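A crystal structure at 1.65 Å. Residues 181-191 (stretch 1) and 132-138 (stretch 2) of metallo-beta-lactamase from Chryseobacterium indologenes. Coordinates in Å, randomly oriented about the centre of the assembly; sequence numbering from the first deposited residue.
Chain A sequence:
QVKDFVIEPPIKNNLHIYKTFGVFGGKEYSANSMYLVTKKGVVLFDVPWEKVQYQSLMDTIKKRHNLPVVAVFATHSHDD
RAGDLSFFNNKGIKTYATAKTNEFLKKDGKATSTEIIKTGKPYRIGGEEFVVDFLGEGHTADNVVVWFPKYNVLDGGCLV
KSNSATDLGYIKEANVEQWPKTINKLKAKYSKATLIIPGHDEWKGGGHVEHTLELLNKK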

# COMPACT_ATOMS: atom_id res chain seq x y z
N LYS A 181 -7.94 -17.37 5.91
CA LYS A 181 -6.97 -18.32 5.38
C LYS A 181 -5.77 -17.57 4.82
O LYS A 181 -4.63 -17.95 5.05
CB LYS A 181 -7.60 -19.22 4.31
CG LYS A 181 -8.77 -20.04 4.83
CD LYS A 181 -9.66 -20.53 3.71
CE LYS A 181 -10.63 -21.59 4.19
NZ LYS A 181 -9.96 -22.91 4.30
N THR A 182 -6.03 -16.48 4.10
CA THR A 182 -4.96 -15.64 3.58
C THR A 182 -4.15 -15.01 4.72
O THR A 182 -2.93 -14.99 4.66
CB THR A 182 -5.52 -14.56 2.64
OG1 THR A 182 -6.19 -15.21 1.55
CG2 THR A 182 -4.38 -13.70 2.07
N ILE A 183 -4.84 -14.52 5.75
CA ILE A 183 -4.18 -13.94 6.93
C ILE A 183 -3.32 -14.97 7.67
O ILE A 183 -2.22 -14.66 8.13
CB ILE A 183 -5.19 -13.25 7.89
CG1 ILE A 183 -5.66 -11.92 7.30
CG2 ILE A 183 -4.59 -13.03 9.30
CD1 ILE A 183 -4.59 -10.83 7.28
N ASN A 184 -3.83 -16.19 7.80
CA ASN A 184 -3.05 -17.23 8.47
C ASN A 184 -1.82 -17.65 7.68
O ASN A 184 -0.78 -17.96 8.26
CB ASN A 184 -3.94 -18.41 8.89
CG ASN A 184 -4.84 -18.07 10.07
OD1 ASN A 184 -4.39 -17.45 11.04
ND2 ASN A 184 -6.10 -18.44 9.99
N LYS A 185 -1.92 -17.60 6.35
CA LYS A 185 -0.75 -17.78 5.47
C LYS A 185 0.27 -16.65 5.67
O LYS A 185 1.47 -16.90 5.69
CB LYS A 185 -1.16 -17.85 4.00
CG LYS A 185 -1.80 -19.18 3.58
CD LYS A 185 -2.06 -19.22 2.08
CE LYS A 185 -2.73 -20.53 1.68
NZ LYS A 185 -2.96 -20.61 0.21
N LEU A 186 -0.22 -15.42 5.80
CA LEU A 186 0.64 -14.26 6.05
C LEU A 186 1.38 -14.44 7.37
O LEU A 186 2.61 -14.30 7.43
CB LEU A 186 -0.20 -12.97 6.08
CG LEU A 186 0.47 -11.60 6.25
CD1 LEU A 186 -0.46 -10.52 5.74
CD2 LEU A 186 0.86 -11.31 7.70
N LYS A 187 0.61 -14.75 8.41
CA LYS A 187 1.09 -14.93 9.79
C LYS A 187 2.20 -15.99 9.86
O LYS A 187 3.17 -15.83 10.60
CB LYS A 187 -0.10 -15.30 10.69
CG LYS A 187 0.22 -15.61 12.15
CD LYS A 187 -1.06 -16.00 12.89
CE LYS A 187 -0.74 -16.46 14.31
NZ LYS A 187 -1.98 -16.85 15.06
N ALA A 188 2.05 -17.04 9.06
CA ALA A 188 3.02 -18.13 9.02
C ALA A 188 4.27 -17.78 8.21
O ALA A 188 5.37 -18.23 8.53
CB ALA A 188 2.36 -19.39 8.46
N LYS A 189 4.10 -16.97 7.17
CA LYS A 189 5.18 -16.64 6.24
C LYS A 189 6.11 -15.52 6.73
O LYS A 189 7.32 -15.57 6.48
CB LYS A 189 4.61 -16.29 4.86
CG LYS A 189 5.66 -16.03 3.80
CD LYS A 189 5.08 -15.97 2.41
CE LYS A 189 6.17 -15.69 1.39
NZ LYS A 189 5.80 -16.14 0.04
N TYR A 190 5.55 -14.52 7.41
CA TYR A 190 6.34 -13.34 7.80
C TYR A 190 6.58 -13.26 9.30
O TYR A 190 6.29 -12.24 9.94
CB TYR A 190 5.71 -12.06 7.26
CG TYR A 190 5.55 -12.07 5.77
CD1 TYR A 190 4.30 -12.25 5.20
CD2 TYR A 190 6.66 -11.94 4.92
CE1 TYR A 190 4.14 -12.28 3.84
CE2 TYR A 190 6.51 -11.98 3.54
CZ TYR A 190 5.24 -12.15 3.02
OH TYR A 190 5.03 -12.18 1.67
N SER A 191 7.12 -14.35 9.85
CA SER A 191 7.54 -14.39 11.24
C SER A 191 8.70 -13.41 11.50
O SER A 191 8.81 -12.87 12.60
CB SER A 191 7.92 -15.82 11.65
OG SER A 191 8.85 -16.38 10.74
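Stretch 2 (132-138) VDFLGEG

How does stretch 2 lie on the helix? Residues 181-189 are helical, and stretch 2 leaves the end of a strand, Val-132 and Asp-133, to run along the helix surface as a loop, extended at Phe-134 but turning at Leu-135 (phi/psi -102/-4) and Gly-136. It runs against the helix direction: Asp-133 meets Lys-189 and Tyr-190 near the helix end, Leu-135 sits against the middle, and Gly-136 and Glu-137 reach Thr-182. The closest pair of CA atoms is Thr-182 CA and Gly-136 CA, 5.1 Å apart. Together the two stretches bury 411 Å².

What satisfies the polar groups of Thr-182? Its side chain, chi1 in the m well, points toward the loop, and Thr-182 OG1 donates a hydrogen bond to Glu-137 O at 2.6 Å. A backbone carbonyl of the loop is thereby paired with a buried hydroxyl. Glu-137 N is also close to Thr-182 OG1, at 3.4 Å, but the angle is too poor for a hydrogen bond. Thr-182 O is engaged within the helix, accepting from Leu-186 N at 3.0 Å. Glu-137 itself points its CA-to-CB bond away, and its OE1 is satisfied elsewhere in the structure.

Which groups answer the carboxylate of Asp-133? Tyr-190 OH donates a very short hydrogen bond to Asp-133 OD1, 2.4 Å long, with the carboxylate oxygen at the ring edge, near its plane. The other oxygen faces a lysine: Lys-189 NZ and Asp-133 OD2 form a long salt bridge at 3.8 Å. A water closes that gap, donating to Asp-133 OD2 at 2.6 Å and accepting from Lys-189 NZ at 2.5 Å. The tyrosine follows directly on the helix, yet its backbone is still tied to it, Tyr-190 N donating to Leu-186 O at 2.9 Å.

What fills the space between these polar ends? Leu-135 does, with the largest covered area of any residue here, 134 Å². Leu-135 CD1 lies 3.7 Å from Leu-186 CB and 3.8 Å from Tyr-190 CE1, while Leu-135 CD2 packs 3.8 Å from Lys-189 CD, the aliphatic part of a chain whose amine serves Asp-133. On the Thr-182 side, Leu-135 CB is 3.8 Å from Thr-182 CG2.

Why does glycine suit position 136? Its phi/psi of 129/170 would jam a CB against the carbonyl oxygen of Leu-135. An ideal CB on Gly-136 would also fall 2.5 Å from Thr-182 OG1, a clash. Without a side chain, the loop can pass close to Thr-182, leaving Gly-136 C 3.3 Å from Thr-182 OG1.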

# COMPACT_ATOMS: atom_id res chain seq x y z
N VAL A 132 6.84 -8.18 -3.91
CA VAL A 132 5.39 -8.06 -3.88
C VAL A 132 4.82 -9.47 -3.90
O VAL A 132 5.12 -10.24 -4.82
CB VAL A 132 4.85 -7.24 -5.07
CG1 VAL A 132 3.33 -7.11 -4.97
CG2 VAL A 132 5.53 -5.88 -5.14
N ASP A 133 4.03 -9.82 -2.89
CA ASP A 133 3.51 -11.18 -2.73
C ASP A 133 1.99 -11.23 -2.82
O ASP A 133 1.30 -10.39 -2.24
CB ASP A 133 3.93 -11.75 -1.37
CG ASP A 133 5.26 -12.49 -1.41
OD1 ASP A 133 6.06 -12.31 -0.46
OD2 ASP A 133 5.49 -13.27 -2.36
N PHE A 134 1.48 -12.22 -3.54
CA PHE A 134 0.06 -12.53 -3.50
C PHE A 134 -0.15 -13.76 -2.62
O PHE A 134 0.31 -14.86 -2.96
CB PHE A 134 -0.51 -12.76 -4.90
CG PHE A 134 -1.97 -13.07 -4.89
CD1 PHE A 134 -2.90 -12.07 -4.65
CD2 PHE A 134 -2.42 -14.38 -5.10
CE1 PHE A 134 -4.26 -12.35 -4.62
CE2 PHE A 134 -3.77 -14.67 -5.07
CZ PHE A 134 -4.69 -13.66 -4.83
N LEU A 135 -0.82 -13.57 -1.49
CA LEU A 135 -0.99 -14.66 -0.51
C LEU A 135 -2.38 -15.28 -0.59
O LEU A 135 -2.68 -16.26 0.11
CB LEU A 135 -0.74 -14.14 0.91
CG LEU A 135 0.65 -13.55 1.20
CD1 LEU A 135 0.62 -12.76 2.51
CD2 LEU A 135 1.72 -14.63 1.23
N GLY A 136 -3.23 -14.72 -1.45
CA GLY A 136 -4.63 -15.13 -1.49
C GLY A 136 -5.58 -13.95 -1.40
O GLY A 136 -5.17 -12.83 -1.13
N GLU A 137 -6.85 -14.23 -1.65
CA GLU A 137 -7.90 -13.22 -1.62
C GLU A 137 -8.28 -12.84 -0.20
O GLU A 137 -8.14 -13.63 0.73
CB GLU A 137 -9.13 -13.72 -2.38
CG GLU A 137 -8.79 -14.18 -3.79
CD GLU A 137 -9.99 -14.42 -4.68
OE1 GLU A 137 -11.12 -14.08 -4.28
OE2 GLU A 137 -9.80 -14.96 -5.79
N GLY A 138 -8.77 -11.61 -0.04
CA GLY A 138 -9.19 -11.15 1.28
C GLY A 138 -10.05 -9.92 1.21
O GLY A 138 -11.24 -9.99 0.88
O HOH W 1 6.79 -15.51 -2.15